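Local structure of iron-chelator utilization protein (Thermobifida fusca TM51, 4YHB) at residues Glu11-Lys16 against Gly44-Asn49; Lys55-Asn60 against Gly127-Arg132. The protein probably reduces iron bound to siderophores by means of its FAD cofactor, so that the metal can be released from the chelator. All blocks are in the same frame, centred on the assembly; numbering follows the deposited sequence.

Contact 1 of 2, residues Glu11-Lys16 against Gly44-Asn49; sequences EMYPLK and GLRSDN
Tyr13 meets the 44-49 loop at Arg46 and Asp48, and the tight part of the contact is built round its buried ring. Arg46 CB lies over one face, offset toward the rim and 4.0 Å from the centroid of the Tyr13 ring, a CH-pi contact. Beyond it the arginine chain bends at chi3 (54°), placing NE beside the ring, and the guanidinium follows with Tyr13 CE2 beneath its centre. Ring and guanidinium planes are 53° apart, too steep for a flat stack. At the ring edge the phenol is gripped twice: Tyr13 OH donates to Asp48 OD2 at 2.7 Å, on the anti side of the carboxylate and tilted out of its plane, while Asp48 N reaches Tyr13 OH at 3.0 Å in a weak, bent bond. The backbone packs closely as well, with Arg46 O 3.4 Å from Tyr13 CE1.

The looser side is the partly exposed charged cluster of Glu11, Arg46 and Asp48. Arg46 divides its amino groups between two acids: NH2 pairs with Asp48 OD2 within the loop at 2.7 Å, and NH1 of Arg46 reaches Glu11 OE2 at 3.0 Å, arriving from above the glutamate carboxylate plane. The Glu11 chain is extended, and its other oxygen, OE1, bonds to Tyr136 OH. Glu11 OE1 and Asp48 OD2 come within 4.3 Å of each other, a proximity the shared arginine probably makes tolerable. Asp48 OD2 thus takes both the phenol and the guanidinium, which should help to hold its negative charge.

Glu11, Arg46 and Asp48 form a salt-bridge network laid over a buried tyrosine; it fastens the loop between barrel strands 32-38 and 53-57 to strand 9-12, which pairs with strand 133-136 in a small two-stranded antiparallel sheet beside the FAD-binding barrel.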
ATOM      1  N   GLU A  11      12.559 -11.001   6.165  1.00 33.99           N
ATOM      2  CA  GLU A  11      13.930 -10.686   5.811  1.00 31.50           C
ATOM      3  C   GLU A  11      14.165  -9.180   5.931  1.00 36.34           C
ATOM      4  O   GLU A  11      13.403  -8.382   5.389  1.00 33.11           O
ATOM      5  CB  GLU A  11      14.250 -11.165   4.395  1.00 31.05           C
ATOM      6  CG  GLU A  11      15.574 -10.641   3.873  1.00 39.13           C
ATOM      7  CD  GLU A  11      15.907 -11.132   2.474  1.00 45.25           C
ATOM      8  OE1 GLU A  11      15.019 -11.700   1.805  1.00 43.85           O
ATOM      9  OE2 GLU A  11      17.069 -10.949   2.044  1.00 46.41           O
ATOM     10  N   MET A  12      15.212  -8.789   6.643  1.00 34.13           N
ATOM     11  CA  MET A  12      15.531  -7.375   6.782  1.00 29.86           C
ATOM     12  C   MET A  12      16.379  -6.878   5.619  1.00 29.13           C
ATOM     13  O   MET A  12      17.192  -7.616   5.060  1.00 30.55           O
ATOM     14  CB  MET A  12      16.249  -7.108   8.109  1.00 38.49           C
ATOM     15  CG  MET A  12      15.489  -7.603   9.328  1.00 38.95           C
ATOM     16  SD  MET A  12      13.868  -6.829   9.534  1.00 49.26           S
ATOM     17  CE  MET A  12      14.342  -5.157   9.969  1.00 41.62           C
ATOM     18  N   TYR A  13      16.163  -5.623   5.245  1.00 28.68           N
ATOM     19  CA  TYR A  13      17.008  -4.929   4.280  1.00 28.55           C
ATOM     20  C   TYR A  13      17.865  -3.918   5.014  1.00 27.47           C
ATOM     21  O   TYR A  13      17.417  -3.335   6.009  1.00 30.24           O
ATOM     22  CB  TYR A  13      16.185  -4.175   3.238  1.00 29.74           C
ATOM     23  CG  TYR A  13      15.285  -4.990   2.345  1.00 32.86           C
ATOM     24  CD1 TYR A  13      14.087  -4.454   1.893  1.00 28.44           C
ATOM     25  CD2 TYR A  13      15.654  -6.256   1.900  1.00 32.72           C
ATOM     26  CE1 TYR A  13      13.261  -5.166   1.053  1.00 28.78           C
ATOM     27  CE2 TYR A  13      14.831  -6.983   1.054  1.00 33.15           C
ATOM     28  CZ  TYR A  13      13.633  -6.425   0.632  1.00 30.71           C
ATOM     29  OH  TYR A  13      12.802  -7.118  -0.206  1.00 26.64           O
ATOM     30  N   PRO A  14      19.080  -3.671   4.511  1.00 29.31           N
ATOM     31  CA  PRO A  14      19.862  -2.543   5.031  1.00 29.88           C
ATOM     32  C   PRO A  14      19.196  -1.203   4.703  1.00 30.31           C
ATOM     33  O   PRO A  14      18.666  -0.997   3.606  1.00 28.41           O
ATOM     34  CB  PRO A  14      21.212  -2.684   4.324  1.00 30.71           C
ATOM     35  CG  PRO A  14      20.941  -3.506   3.112  1.00 38.71           C
ATOM     36  CD  PRO A  14      19.793  -4.414   3.458  1.00 34.19           C
ATOM     37  N   LEU A  15      19.218  -0.303   5.671  1.00 24.02           N
ATOM     38  CA  LEU A  15      18.586   1.004   5.550  1.00 24.78           C
ATOM     39  C   LEU A  15      19.517   1.988   4.858  1.00 28.59           C
ATOM     40  O   LEU A  15      20.712   2.008   5.146  1.00 28.51           O
ATOM     41  CB  LEU A  15      18.212   1.521   6.947  1.00 25.81           C
ATOM     42  CG  LEU A  15      16.897   2.256   7.175  1.00 33.25           C
ATOM     43  CD1 LEU A  15      15.742   1.495   6.546  1.00 27.18           C
ATOM     44  CD2 LEU A  15      16.665   2.451   8.679  1.00 29.92           C
ATOM     45  N   LYS A  16      18.999   2.796   3.940  1.00 24.32           N
ATOM     46  CA  LYS A  16      19.794   3.908   3.415  1.00 31.81           C
ATOM     47  C   LYS A  16      18.886   5.053   2.990  1.00 28.92           C
ATOM     48  O   LYS A  16      17.751   4.845   2.546  1.00 29.21           O
ATOM     49  CB  LYS A  16      20.703   3.463   2.248  1.00 34.58           C
ATOM     50  CG  LYS A  16      21.507   4.626   1.638  1.00 46.22           C
ATOM     51  CD  LYS A  16      22.678   4.182   0.767  1.00 56.83           C
ATOM     52  CE  LYS A  16      23.619   5.359   0.462  1.00 64.25           C
ATOM     53  NZ  LYS A  16      22.900   6.670   0.319  1.00 65.57           N
ATOM     54  N   GLY A  44      20.968  -0.531  -5.242  1.00 26.10           N
ATOM     55  CA  GLY A  44      20.881  -1.348  -4.048  1.00 30.01           C
ATOM     56  C   GLY A  44      19.473  -1.520  -3.508  1.00 31.65           C
ATOM     57  O   GLY A  44      19.244  -2.301  -2.584  1.00 32.75           O
ATOM     58  N   LEU A  45      18.521  -0.780  -4.061  1.00 27.19           N
ATOM     59  CA  LEU A  45      17.140  -0.907  -3.594  1.00 27.98           C
ATOM     60  C   LEU A  45      16.607  -2.306  -3.909  1.00 27.74           C
ATOM     61  O   LEU A  45      16.854  -2.834  -4.989  1.00 29.25           O
ATOM     62  CB  LEU A  45      16.249   0.172  -4.226  1.00 30.03           C
ATOM     63  CG  LEU A  45      14.778   0.225  -3.782  1.00 29.31           C
ATOM     64  CD1 LEU A  45      14.675   0.612  -2.320  1.00 27.37           C
ATOM     65  CD2 LEU A  45      13.976   1.200  -4.654  1.00 29.26           C
ATOM     66  N   ARG A  46      15.893  -2.900  -2.956  1.00 29.57           N
ATOM     67  CA  ARG A  46      15.265  -4.212  -3.129  1.00 31.13           C
ATOM     68  C   ARG A  46      13.778  -4.197  -2.768  1.00 27.55           C
ATOM     69  O   ARG A  46      13.358  -3.469  -1.875  1.00 25.34           O
ATOM     70  CB  ARG A  46      15.946  -5.270  -2.255  1.00 35.21           C
ATOM     71  CG  ARG A  46      17.429  -5.469  -2.477  1.00 39.89           C
ATOM     72  CD  ARG A  46      17.920  -6.600  -1.576  1.00 46.80           C
ATOM     73  NE  ARG A  46      17.121  -7.814  -1.766  1.00 49.92           N
ATOM     74  CZ  ARG A  46      17.143  -8.864  -0.951  1.00 47.43           C
ATOM     75  NH1 ARG A  46      17.919  -8.855   0.126  1.00 46.22           N
ATOM     76  NH2 ARG A  46      16.384  -9.923  -1.212  1.00 44.51           N
ATOM     77  N   SER A  47      12.998  -5.036  -3.438  1.00 25.47           N
ATOM     78  CA  SER A  47      11.619  -5.281  -3.032  1.00 27.25           C
ATOM     79  C   SER A  47      11.207  -6.669  -3.487  1.00 27.68           C
ATOM     80  O   SER A  47      11.110  -6.929  -4.683  1.00 32.68           O
ATOM     81  CB  SER A  47      10.669  -4.225  -3.606  1.00 24.79           C
ATOM     82  OG  SER A  47       9.319  -4.548  -3.280  1.00 24.33           O
ATOM     83  N   ASP A  48      10.973  -7.567  -2.537  1.00 25.04           N
ATOM     84  CA  ASP A  48      10.693  -8.956  -2.885  1.00 27.80           C
ATOM     85  C   ASP A  48       9.215  -9.342  -2.788  1.00 25.63           C
ATOM     86  O   ASP A  48       8.798 -10.341  -3.371  1.00 27.33           O
ATOM     87  CB  ASP A  48      11.521  -9.891  -1.997  1.00 27.76           C
ATOM     88  CG  ASP A  48      13.000  -9.814  -2.307  1.00 32.10           C
ATOM     89  OD1 ASP A  48      13.398 -10.316  -3.374  1.00 31.62           O
ATOM     90  OD2 ASP A  48      13.757  -9.237  -1.498  1.00 31.87           O
ATOM     91  N   ASN A  49       8.419  -8.567  -2.062  1.00 22.71           N
ATOM     92  CA  ASN A  49       7.036  -8.984  -1.812  1.00 23.02           C
ATOM     93  C   ASN A  49       6.003  -7.860  -1.922  1.00 23.58           C
ATOM     94  O   ASN A  49       6.353  -6.681  -1.886  1.00 20.95           O
ATOM     95  CB  ASN A  49       6.950  -9.655  -0.443  1.00 23.85           C
ATOM     96  CG  ASN A  49       7.642 -11.008  -0.428  1.00 31.01           C
ATOM     97  OD1 ASN A  49       7.099 -11.999  -0.936  1.00 30.49           O
ATOM     98  ND2 ASN A  49       8.854 -11.054   0.124  1.00 26.30           N
TER

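Contact 2 of 2, residues Lys55-Asn60 against Gly127-Arg132; sequences KLWFPN and GVLGPR
At Trp57, chi1 (-68°) sets CG beside the backbone N and chi2 (58°) places CD1 near Gly127 O; the indole then presents its NE1 side to Leu129 CB and CD2. The two residues sit on neighbouring antiparallel strands of the six-stranded barrel of the FAD-binding domain, whose short segments run at 158°. Four backbone bonds join the strands, two in the Lys55-Leu129 pair and two in the Trp57-Gly127 pair, with Lys55 N to Leu129 O at 2.8 Å. On the face of the sheet that carries Trp57, Trp57 NE1 is 3.7 Å from Leu129 CB; this buried NE1 has no hydrogen-bond partner in the model. Trp57 CZ2 is 4.2 Å from Leu129 CD2. An alanine in place of Trp57 would probably open a gap beside Leu129 and leave Tyr86 without the ring it meets. Gly127 leaves room for Trp57, since a CB there would clash with Trp57 CB. The end of Lys55 leads away, its NZ in a salt bridge with Asp88, and its side chain comes to about 5 Å from the bound zinc ion. On the opposite face, Leu56 CD2 touches Val128 CG2 at 3.7 Å. Trp57 O accepts both Gly127 N, at 3.1 Å, and His66 NE2.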
ATOM      1  N   LYS A  55       9.079   4.747   3.367  1.00 16.55           N
ATOM      2  CA  LYS A  55       8.623   6.017   3.902  1.00 16.36           C
ATOM      3  C   LYS A  55       9.083   7.096   2.942  1.00 17.37           C
ATOM      4  O   LYS A  55      10.274   7.211   2.640  1.00 17.38           O
ATOM      5  CB  LYS A  55       9.166   6.273   5.320  1.00 19.94           C
ATOM      6  CG  LYS A  55       8.357   5.611   6.437  1.00 23.91           C
ATOM      7  CD  LYS A  55       9.151   5.554   7.747  1.00 26.16           C
ATOM      8  CE  LYS A  55       8.224   5.306   8.927  1.00 28.14           C
ATOM      9  NZ  LYS A  55       7.365   4.099   8.746  1.00 26.14           N
ATOM     10  N   LEU A  56       8.133   7.874   2.447  1.00 16.88           N
ATOM     11  CA  LEU A  56       8.445   9.008   1.596  1.00 17.31           C
ATOM     12  C   LEU A  56       8.527  10.274   2.424  1.00 16.66           C
ATOM     13  O   LEU A  56       7.643  10.558   3.241  1.00 17.77           O
ATOM     14  CB  LEU A  56       7.384   9.171   0.489  1.00 17.13           C
ATOM     15  CG  LEU A  56       7.303   7.989  -0.478  1.00 18.87           C
ATOM     16  CD1 LEU A  56       6.276   8.263  -1.585  1.00 16.73           C
ATOM     17  CD2 LEU A  56       8.675   7.660  -1.081  1.00 16.99           C
ATOM     18  N   TRP A  57       9.571  11.055   2.178  1.00 16.34           N
ATOM     19  CA  TRP A  57       9.822  12.282   2.921  1.00 18.18           C
ATOM     20  C   TRP A  57       9.555  13.492   2.034  1.00 18.60           C
ATOM     21  O   TRP A  57      10.224  13.695   1.019  1.00 19.52           O
ATOM     22  CB  TRP A  57      11.271  12.293   3.463  1.00 18.40           C
ATOM     23  CG  TRP A  57      11.505  11.252   4.534  1.00 18.53           C
ATOM     24  CD1 TRP A  57      11.326   9.900   4.420  1.00 20.35           C
ATOM     25  CD2 TRP A  57      11.971  11.480   5.876  1.00 19.77           C
ATOM     26  NE1 TRP A  57      11.648   9.276   5.613  1.00 18.99           N
ATOM     27  CE2 TRP A  57      12.039  10.222   6.516  1.00 19.52           C
ATOM     28  CE3 TRP A  57      12.342  12.622   6.593  1.00 22.70           C
ATOM     29  CZ2 TRP A  57      12.467  10.077   7.843  1.00 20.95           C
ATOM     30  CZ3 TRP A  57      12.760  12.475   7.914  1.00 23.12           C
ATOM     31  CH2 TRP A  57      12.816  11.210   8.519  1.00 22.49           C
ATOM     32  N   PHE A  58       8.563  14.286   2.433  1.00 19.84           N
ATOM     33  CA  PHE A  58       7.988  15.331   1.592  1.00 19.11           C
ATOM     34  C   PHE A  58       8.496  16.725   1.963  1.00 19.59           C
ATOM     35  O   PHE A  58       8.846  16.973   3.122  1.00 21.64           O
ATOM     36  CB  PHE A  58       6.446  15.322   1.704  1.00 16.46           C
ATOM     37  CG  PHE A  58       5.783  14.081   1.146  1.00 17.88           C
ATOM     38  CD1 PHE A  58       5.392  14.030  -0.185  1.00 19.40           C
ATOM     39  CD2 PHE A  58       5.544  12.977   1.950  1.00 20.45           C
ATOM     40  CE1 PHE A  58       4.774  12.903  -0.706  1.00 20.30           C
ATOM     41  CE2 PHE A  58       4.928  11.833   1.430  1.00 18.95           C
ATOM     42  CZ  PHE A  58       4.549  11.800   0.105  1.00 21.31           C
ATOM     43  N   PRO A  59       8.485  17.657   0.995  1.00 22.92           N
ATOM     44  CA  PRO A  59       8.745  19.070   1.301  1.00 27.14           C
ATOM     45  C   PRO A  59       7.578  19.692   2.065  1.00 33.36           C
ATOM     46  O   PRO A  59       6.453  19.200   1.957  1.00 26.48           O
ATOM     47  CB  PRO A  59       8.884  19.710  -0.083  1.00 25.83           C
ATOM     48  CG  PRO A  59       7.981  18.865  -0.947  1.00 26.07           C
ATOM     49  CD  PRO A  59       8.194  17.453  -0.439  1.00 22.11           C
ATOM     50  N   ASN A  60       7.843  20.736   2.843  1.00 35.51           N
ATOM     51  CA  ASN A  60       6.773  21.545   3.409  1.00 44.07           C
ATOM     52  C   ASN A  60       6.366  22.595   2.388  1.00 50.18           C
ATOM     53  O   ASN A  60       7.177  23.444   2.010  1.00 56.71           O
ATOM     54  CB  ASN A  60       7.203  22.208   4.716  1.00 47.32           C
ATOM     55  CG  ASN A  60       6.068  22.959   5.396  1.00 50.68           C
ATOM     56  OD1 ASN A  60       5.344  23.731   4.766  1.00 55.78           O
ATOM     57  ND2 ASN A  60       5.907  22.727   6.690  1.00 45.36           N
ATOM     58  N   GLY A 127      12.583  12.290  -0.496  1.00 17.84           N
ATOM     59  CA  GLY A 127      13.415  11.392   0.287  1.00 17.58           C
ATOM     60  C   GLY A 127      12.722  10.038   0.337  1.00 22.00           C
ATOM     61  O   GLY A 127      11.498   9.956   0.486  1.00 15.92           O
ATOM     62  N   VAL A 128      13.495   8.971   0.189  1.00 19.54           N
ATOM     63  CA  VAL A 128      12.933   7.627   0.205  1.00 15.87           C
ATOM     64  C   VAL A 128      13.675   6.771   1.217  1.00 21.84           C
ATOM     65  O   VAL A 128      14.886   6.508   1.069  1.00 22.59           O
ATOM     66  CB  VAL A 128      12.991   6.972  -1.190  1.00 19.99           C
ATOM     67  CG1 VAL A 128      12.395   5.573  -1.137  1.00 25.26           C
ATOM     68  CG2 VAL A 128      12.243   7.847  -2.217  1.00 21.31           C
ATOM     69  N   LEU A 129      12.963   6.349   2.261  1.00 19.86           N
ATOM     70  CA  LEU A 129      13.572   5.522   3.302  1.00 21.27           C
ATOM     71  C   LEU A 129      12.980   4.112   3.317  1.00 21.64           C
ATOM     72  O   LEU A 129      11.756   3.936   3.341  1.00 20.64           O
ATOM     73  CB  LEU A 129      13.413   6.190   4.674  1.00 19.70           C
ATOM     74  CG  LEU A 129      14.016   5.440   5.873  1.00 21.04           C
ATOM     75  CD1 LEU A 129      15.548   5.385   5.764  1.00 21.37           C
ATOM     76  CD2 LEU A 129      13.590   6.106   7.173  1.00 23.88           C
ATOM     77  N   GLY A 130      13.852   3.105   3.308  1.00 21.80           N
ATOM     78  CA  GLY A 130      13.406   1.728   3.297  1.00 21.74           C
ATOM     79  C   GLY A 130      13.309   1.125   1.903  1.00 20.05           C
ATOM     80  O   GLY A 130      13.849   1.689   0.956  1.00 21.86           O
ATOM     81  N   PRO A 131      12.606  -0.012   1.762  1.00 21.17           N
ATOM     82  CA  PRO A 131      11.828  -0.714   2.790  1.00 21.03           C
ATOM     83  C   PRO A 131      12.722  -1.231   3.907  1.00 22.71           C
ATOM     84  O   PRO A 131      13.875  -1.533   3.643  1.00 22.94           O
ATOM     85  CB  PRO A 131      11.200  -1.889   2.031  1.00 20.82           C
ATOM     86  CG  PRO A 131      11.317  -1.537   0.595  1.00 21.04           C
ATOM     87  CD  PRO A 131      12.573  -0.736   0.482  1.00 20.44           C
ATOM     88  N   ARG A 132      12.202  -1.277   5.125  1.00 22.13           N
ATOM     89  CA  ARG A 132      12.960  -1.769   6.268  1.00 26.22           C
ATOM     90  C   ARG A 132      13.277  -3.253   6.071  1.00 26.78           C
ATOM     91  O   ARG A 132      14.296  -3.776   6.545  1.00 29.10           O
ATOM     92  CB  ARG A 132      12.160  -1.528   7.550  1.00 26.80           C
ATOM     93  CG  ARG A 132      12.742  -2.142   8.828  1.00 29.32           C
ATOM     94  CD  ARG A 132      14.040  -1.482   9.269  1.00 28.90           C
ATOM     95  NE  ARG A 132      15.221  -2.046   8.613  1.00 26.94           N
ATOM     96  CZ  ARG A 132      16.465  -1.802   9.018  1.00 33.60           C
ATOM     97  NH1 ARG A 132      16.660  -1.017  10.070  1.00 27.74           N
ATOM     98  NH2 ARG A 132      17.508  -2.333   8.380  1.00 29.19           N
TER

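How the contacts relate
From the N terminus the chain passes through strand 9-12, runs out and back through strands 17-29 and 32-38, and closes its first loop at contact 1, where 44-49 returns to 11-16. Only then does strand 53-57 open contact 2, which closes some 70 residues later on strand 125-129. The two contacts are therefore in series, neither nested nor crossed. They nevertheless touch, because the segment that follows strand 125-129, Gly130 to Arg132, runs against contact 1: Arg132 NH2 makes a probable hydrogen bond to Tyr13 O (2.6 Å), and Leu45 CD1 packs on Gly130 O. Through that segment the barrel strands are tied to the small outer sheet and its adjoining loop.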